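Local coordinates for protein type III effector HopA1 (Pseudomonas syringae pv. tomato str. DC3000, PDB 4RSX) that probably acts inside plant cells as a type III secreted effector of the HopA1 family, represented here by its C-terminal alpha/beta part, at residues M217-V222 / N245-D250; S10-A15 / P233-L238. All coordinates share one frame; numbering follows the deposited sequence.

Contact 1. Residues M217-V222 / N245-D250; sequences MSRAEV and NGYDPD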
loop_
_atom_site.group_PDB
_atom_site.type_symbol
_atom_site.label_atom_id
_atom_site.label_comp_id
_atom_site.label_asym_id
_atom_site.label_seq_id
_atom_site.Cartn_x
_atom_site.Cartn_y
_atom_site.Cartn_z
ATOM N N MET A 217 1.209 -10.440 2.545
ATOM C CA MET A 217 1.304 -11.874 2.297
ATOM C C MET A 217 2.746 -12.286 2.033
ATOM O O MET A 217 3.169 -13.379 2.441
ATOM C CB MET A 217 0.372 -12.319 1.150
ATOM C CG MET A 217 0.297 -13.851 0.948
ATOM S SD MET A 217 -0.187 -14.818 2.430
ATOM C CE MET A 217 -1.960 -14.583 2.422
ATOM N N SER A 218 3.510 -11.417 1.370
ATOM C CA SER A 218 4.902 -11.752 1.081
ATOM C C SER A 218 5.726 -11.856 2.362
ATOM O O SER A 218 6.519 -12.793 2.523
ATOM C CB SER A 218 5.545 -10.768 0.096
ATOM O OG SER A 218 5.826 -9.524 0.702
ATOM N N ARG A 219 5.539 -10.912 3.281
ATOM C CA ARG A 219 6.308 -10.955 4.519
ATOM C C ARG A 219 5.756 -12.048 5.432
ATOM O O ARG A 219 6.506 -12.627 6.216
ATOM C CB ARG A 219 6.312 -9.598 5.240
ATOM C CG ARG A 219 6.766 -8.406 4.389
ATOM C CD ARG A 219 7.957 -8.751 3.532
ATOM N NE ARG A 219 8.736 -7.574 3.167
ATOM C CZ ARG A 219 8.701 -6.969 1.981
ATOM N NH1 ARG A 219 9.463 -5.905 1.769
ATOM N NH2 ARG A 219 7.913 -7.416 1.013
ATOM N N ALA A 220 4.452 -12.330 5.330
ATOM C CA ALA A 220 3.860 -13.422 6.108
ATOM C C ALA A 220 4.585 -14.715 5.759
ATOM O O ALA A 220 4.864 -15.558 6.632
ATOM C CB ALA A 220 2.355 -13.560 5.811
ATOM N N GLU A 221 4.906 -14.860 4.475
ATOM C CA GLU A 221 5.473 -16.106 3.980
ATOM C C GLU A 221 6.951 -16.253 4.338
ATOM O O GLU A 221 7.440 -17.364 4.542
ATOM C CB GLU A 221 5.153 -16.295 2.480
ATOM C CG GLU A 221 3.660 -16.670 2.294
ATOM C CD GLU A 221 3.166 -16.639 0.849
ATOM O OE1 GLU A 221 2.086 -17.224 0.576
ATOM O OE2 GLU A 221 3.837 -16.027 -0.012
ATOM N N VAL A 222 7.651 -15.125 4.461
ATOM C CA VAL A 222 8.999 -15.130 5.022
ATOM C C VAL A 222 8.959 -15.737 6.442
ATOM O O VAL A 222 9.822 -16.550 6.819
ATOM C CB VAL A 222 9.588 -13.696 5.075
ATOM C CG1 VAL A 222 10.870 -13.659 5.888
ATOM C CG2 VAL A 222 9.837 -13.161 3.669
ATOM N N ASN A 245 14.837 -15.135 0.837
ATOM C CA ASN A 245 13.650 -14.746 0.069
ATOM C C ASN A 245 13.856 -13.457 -0.695
ATOM O O ASN A 245 12.969 -13.013 -1.411
ATOM C CB ASN A 245 12.428 -14.615 0.973
ATOM C CG ASN A 245 11.774 -15.939 1.233
ATOM O OD1 ASN A 245 11.139 -16.499 0.338
ATOM N ND2 ASN A 245 11.935 -16.469 2.455
ATOM N N GLY A 246 15.033 -12.864 -0.538
ATOM C CA GLY A 246 15.418 -11.737 -1.360
ATOM C C GLY A 246 15.298 -10.389 -0.676
ATOM O O GLY A 246 15.491 -9.346 -1.311
ATOM N N TYR A 247 14.988 -10.397 0.616
ATOM C CA TYR A 247 14.861 -9.142 1.348
ATOM C C TYR A 247 16.094 -8.847 2.194
ATOM O O TYR A 247 16.962 -9.703 2.378
ATOM C CB TYR A 247 13.599 -9.154 2.207
ATOM C CG TYR A 247 12.348 -9.416 1.401
ATOM C CD1 TYR A 247 11.794 -8.427 0.609
ATOM C CD2 TYR A 247 11.722 -10.659 1.435
ATOM C CE1 TYR A 247 10.650 -8.666 -0.132
ATOM C CE2 TYR A 247 10.573 -10.906 0.700
ATOM C CZ TYR A 247 10.046 -9.905 -0.090
ATOM O OH TYR A 247 8.905 -10.132 -0.831
ATOM N N ASP A 248 16.164 -7.624 2.698
ATOM C CA ASP A 248 17.289 -7.194 3.516
ATOM C C ASP A 248 17.076 -7.721 4.945
ATOM O O ASP A 248 16.051 -7.448 5.571
ATOM C CB ASP A 248 17.390 -5.664 3.454
ATOM C CG ASP A 248 18.571 -5.106 4.239
ATOM O OD1 ASP A 248 18.917 -5.659 5.299
ATOM O OD2 ASP A 248 19.153 -4.096 3.797
ATOM N N PRO A 249 18.032 -8.509 5.457
ATOM C CA PRO A 249 17.808 -9.187 6.746
ATOM C C PRO A 249 17.779 -8.225 7.933
ATOM O O PRO A 249 17.333 -8.610 9.035
ATOM C CB PRO A 249 19.014 -10.133 6.869
ATOM C CG PRO A 249 20.104 -9.469 6.007
ATOM C CD PRO A 249 19.331 -8.862 4.849
ATOM N N ASP A 250 18.253 -6.996 7.722
ATOM C CA ASP A 250 18.206 -5.995 8.792
ATOM C C ASP A 250 17.058 -5.005 8.619
ATOM O O ASP A 250 16.653 -4.332 9.567
ATOM C CB ASP A 250 19.554 -5.276 8.924
ATOM C CG ASP A 250 20.669 -6.221 9.380
ATOM O OD1 ASP A 250 20.392 -7.162 10.168
ATOM O OD2 ASP A 250 21.818 -6.034 8.936
#
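Arg-219 and Tyr-247 both set CG anti to the carbonyl carbon (chi1 -54° and -56°), and the Arg-219 chain then bends at chi2. The guanidinium lies over one face of the phenol ring, displaced toward the CE1 rim, with its plane tilted 32° from that of the ring. This is an off-centre cation-pi contact, Arg-219 CZ standing 3.9 Å from the Tyr-247 centroid; NH2 comes nearest, 3.2 Å from Tyr-247 CE1. Ser-218 helps fix the group's rotation: its OG accepts from Arg-219 NH2 at 3.0 Å, almost in the guanidinium plane. NE and NH1 are held by the carbonyl oxygens of Pro-252 and Glu-206, so the buried charge is gripped from several directions. A Schellman motif ends helix 234-245, where Gly-246 takes positive phi and the chain leaves the helix, placing Tyr-247 against helix 215-228. Val-222 CG2 packs obliquely against the CD2-CE2 half of the ring, 3.8 Å from Tyr-247 CE2, and also touches Asn-245 CB at 4.0 Å. Asn-245 ND2 is bonded to Ser-241 O and Asp-225 OD2. Farther along the loop, Asp-248 OD1 accepts from Asp-250 N at 2.8 Å, forming an Asx turn.

Contact 2. Residues S10-A15 / P233-L238; sequences SFHEWA and PFLARL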
loop_
_atom_site.group_PDB
_atom_site.type_symbol
_atom_site.label_atom_id
_atom_site.label_comp_id
_atom_site.label_asym_id
_atom_site.label_seq_id
_atom_site.Cartn_x
_atom_site.Cartn_y
_atom_site.Cartn_z
ATOM N N SER A 10 9.247 -4.462 14.499
ATOM C CA SER A 10 7.797 -4.693 14.326
ATOM C C SER A 10 7.565 -5.994 13.556
ATOM O O SER A 10 6.591 -6.702 13.793
ATOM C CB SER A 10 7.113 -3.527 13.599
ATOM O OG SER A 10 7.416 -3.544 12.204
ATOM N N PHE A 11 8.474 -6.302 12.636
ATOM C CA PHE A 11 8.467 -7.579 11.932
ATOM C C PHE A 11 8.717 -8.725 12.909
ATOM O O PHE A 11 8.022 -9.747 12.882
ATOM C CB PHE A 11 9.538 -7.565 10.836
ATOM C CG PHE A 11 9.653 -8.860 10.063
ATOM C CD1 PHE A 11 8.619 -9.294 9.248
ATOM C CD2 PHE A 11 10.800 -9.635 10.150
ATOM C CE1 PHE A 11 8.719 -10.486 8.529
ATOM C CE2 PHE A 11 10.909 -10.834 9.434
ATOM C CZ PHE A 11 9.862 -11.255 8.623
ATOM N N HIS A 12 9.703 -8.557 13.782
ATOM C CA HIS A 12 10.011 -9.596 14.761
ATOM C C HIS A 12 8.848 -9.854 15.735
ATOM O O HIS A 12 8.522 -11.005 16.034
ATOM C CB HIS A 12 11.301 -9.266 15.522
ATOM C CG HIS A 12 11.758 -10.366 16.425
ATOM N ND1 HIS A 12 12.664 -11.327 16.033
ATOM C CD2 HIS A 12 11.412 -10.674 17.700
ATOM C CE1 HIS A 12 12.872 -12.168 17.031
ATOM N NE2 HIS A 12 12.125 -11.796 18.052
ATOM N N GLU A 13 8.217 -8.789 16.219
ATOM C CA GLU A 13 7.025 -8.935 17.070
ATOM C C GLU A 13 5.917 -9.769 16.404
ATOM O O GLU A 13 5.371 -10.702 17.008
ATOM C CB GLU A 13 6.470 -7.563 17.478
ATOM C CG GLU A 13 5.170 -7.661 18.289
ATOM C CD GLU A 13 5.338 -8.489 19.563
ATOM O OE1 GLU A 13 6.445 -8.477 20.139
ATOM O OE2 GLU A 13 4.367 -9.160 19.993
ATOM N N TRP A 14 5.599 -9.408 15.156
ATOM C CA TRP A 14 4.637 -10.129 14.324
ATOM C C TRP A 14 4.998 -11.615 14.318
ATOM O O TRP A 14 4.143 -12.487 14.555
ATOM C CB TRP A 14 4.706 -9.551 12.897
ATOM C CG TRP A 14 3.818 -10.196 11.863
ATOM C CD1 TRP A 14 2.860 -11.150 12.071
ATOM C CD2 TRP A 14 3.799 -9.914 10.446
ATOM N NE1 TRP A 14 2.255 -11.478 10.878
ATOM C CE2 TRP A 14 2.810 -10.737 9.871
ATOM C CE3 TRP A 14 4.525 -9.042 9.620
ATOM C CZ2 TRP A 14 2.526 -10.720 8.494
ATOM C CZ3 TRP A 14 4.247 -9.029 8.254
ATOM C CH2 TRP A 14 3.253 -9.867 7.704
ATOM N N ALA A 15 6.277 -11.878 14.049
ATOM C CA ALA A 15 6.808 -13.229 13.954
ATOM C C ALA A 15 6.673 -13.988 15.280
ATOM O O ALA A 15 6.403 -15.191 15.276
ATOM C CB ALA A 15 8.259 -13.184 13.501
ATOM N N PRO A 233 18.730 -20.116 16.285
ATOM C CA PRO A 233 17.795 -19.242 17.017
ATOM C C PRO A 233 16.725 -18.686 16.077
ATOM O O PRO A 233 16.995 -18.547 14.868
ATOM C CB PRO A 233 18.690 -18.097 17.515
ATOM C CG PRO A 233 20.063 -18.711 17.620
ATOM C CD PRO A 233 20.141 -19.731 16.499
ATOM N N PHE A 234 15.541 -18.388 16.613
ATOM C CA PHE A 234 14.429 -17.904 15.806
ATOM C C PHE A 234 14.797 -16.578 15.141
ATOM O O PHE A 234 14.482 -16.347 13.973
ATOM C CB PHE A 234 13.169 -17.771 16.667
ATOM C CG PHE A 234 11.942 -17.370 15.892
ATOM C CD1 PHE A 234 11.153 -16.310 16.315
ATOM C CD2 PHE A 234 11.588 -18.040 14.721
ATOM C CE1 PHE A 234 10.012 -15.929 15.602
ATOM C CE2 PHE A 234 10.445 -17.653 13.991
ATOM C CZ PHE A 234 9.660 -16.597 14.440
ATOM N N LEU A 235 15.504 -15.729 15.880
ATOM C CA LEU A 235 15.979 -14.454 15.352
ATOM C C LEU A 235 16.858 -14.633 14.103
ATOM O O LEU A 235 16.678 -13.936 13.095
ATOM C CB LEU A 235 16.738 -13.688 16.440
ATOM C CG LEU A 235 17.364 -12.374 15.988
ATOM C CD1 LEU A 235 16.310 -11.492 15.326
ATOM C CD2 LEU A 235 18.022 -11.643 17.166
ATOM N N ALA A 236 17.806 -15.565 14.175
ATOM C CA ALA A 236 18.654 -15.882 13.027
ATOM C C ALA A 236 17.859 -16.518 11.871
ATOM O O ALA A 236 18.160 -16.278 10.699
ATOM C CB ALA A 236 19.811 -16.787 13.448
ATOM N N ARG A 237 16.855 -17.327 12.195
ATOM C CA ARG A 237 16.029 -17.945 11.151
ATOM C C ARG A 237 15.231 -16.894 10.361
ATOM O O ARG A 237 15.201 -16.931 9.140
ATOM C CB ARG A 237 15.121 -19.041 11.734
ATOM C CG ARG A 237 15.863 -20.345 12.114
ATOM C CD ARG A 237 14.911 -21.415 12.646
ATOM N NE ARG A 237 14.651 -21.292 14.081
ATOM C CZ ARG A 237 13.445 -21.400 14.640
ATOM N NH1 ARG A 237 13.304 -21.283 15.956
ATOM N NH2 ARG A 237 12.375 -21.622 13.888
ATOM N N LEU A 238 14.637 -15.933 11.065
ATOM C CA LEU A 238 13.976 -14.793 10.428
ATOM C C LEU A 238 14.890 -14.038 9.467
ATOM O O LEU A 238 14.531 -13.804 8.305
ATOM C CB LEU A 238 13.475 -13.823 11.489
ATOM C CG LEU A 238 12.162 -14.233 12.135
ATOM C CD1 LEU A 238 11.875 -13.378 13.374
ATOM C CD2 LEU A 238 11.042 -14.115 11.122
#
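Phe-11, His-12 and Ala-15 of helix 2-19 pack against Phe-234, Leu-235 and Leu-238 at the start of helix 234-245, with no hydrogen bond between the segments. The apolar contacts centre on Leu-238, whose two methyls both touch Ala-15 CB. Leu-238 CD1 lies 3.6 Å from Ala-15 CB, while Leu-238 CD2 also reaches Phe-11 CE2 at 3.7 Å; the phenylalanine and leucine side chains run past each other in opposite directions. The imidazole makes a second group of contacts. With CG anti to its backbone N (chi1 -173°), His-12 carries its ring toward the two leucines, and its side chain crosses each at about a right angle. His-12 ND1 comes within 3.4 Å of Leu-238 CD1 and 3.7 Å of Leu-235 CD1, so apolar methyls line this part of a partly exposed ring. Phe-234 contributes an aromatic edge: CZ is 3.6 Å from Ala-15 O, which lies near the ring plane, and 3.8 Å from Ala-15 CB. Over one face of the same ring sits Leu-238 CD1, one helical turn on. Pro-233 occupies the N-cap position of this helix. The segment axes approach to 11.3 Å at 116°, a steep crossing of two helices. Helix 215-228 packs against both, taking Phe-11 on Ile-223 and Phe-234 on Leu-227, within a helical cluster to one side of the antiparallel sheet.

How the contacts relate
Both contacts are largely buried and belong to one helical cluster, their centres about 11 Å apart. Contact 1 joins helix 215-228 to the loop leaving helix 234-245; contact 2 joins the beginning of that second helix to the N-terminal helix 2-19, so helix 234-245 is engaged near both ends. Contact 1 mixes a buried cation, an aromatic face and carbonyl acceptors, whereas contact 2 is mainly apolar packing, with His-12 and Leu-235 toward its more exposed side. They also touch directly: Val-222 CG1 lies 3.8 Å from Phe-11 CZ, and Arg-219 CB lies 3.7 Å from Trp-14 CZ3, joining helix 215-228 directly to helix 2-19.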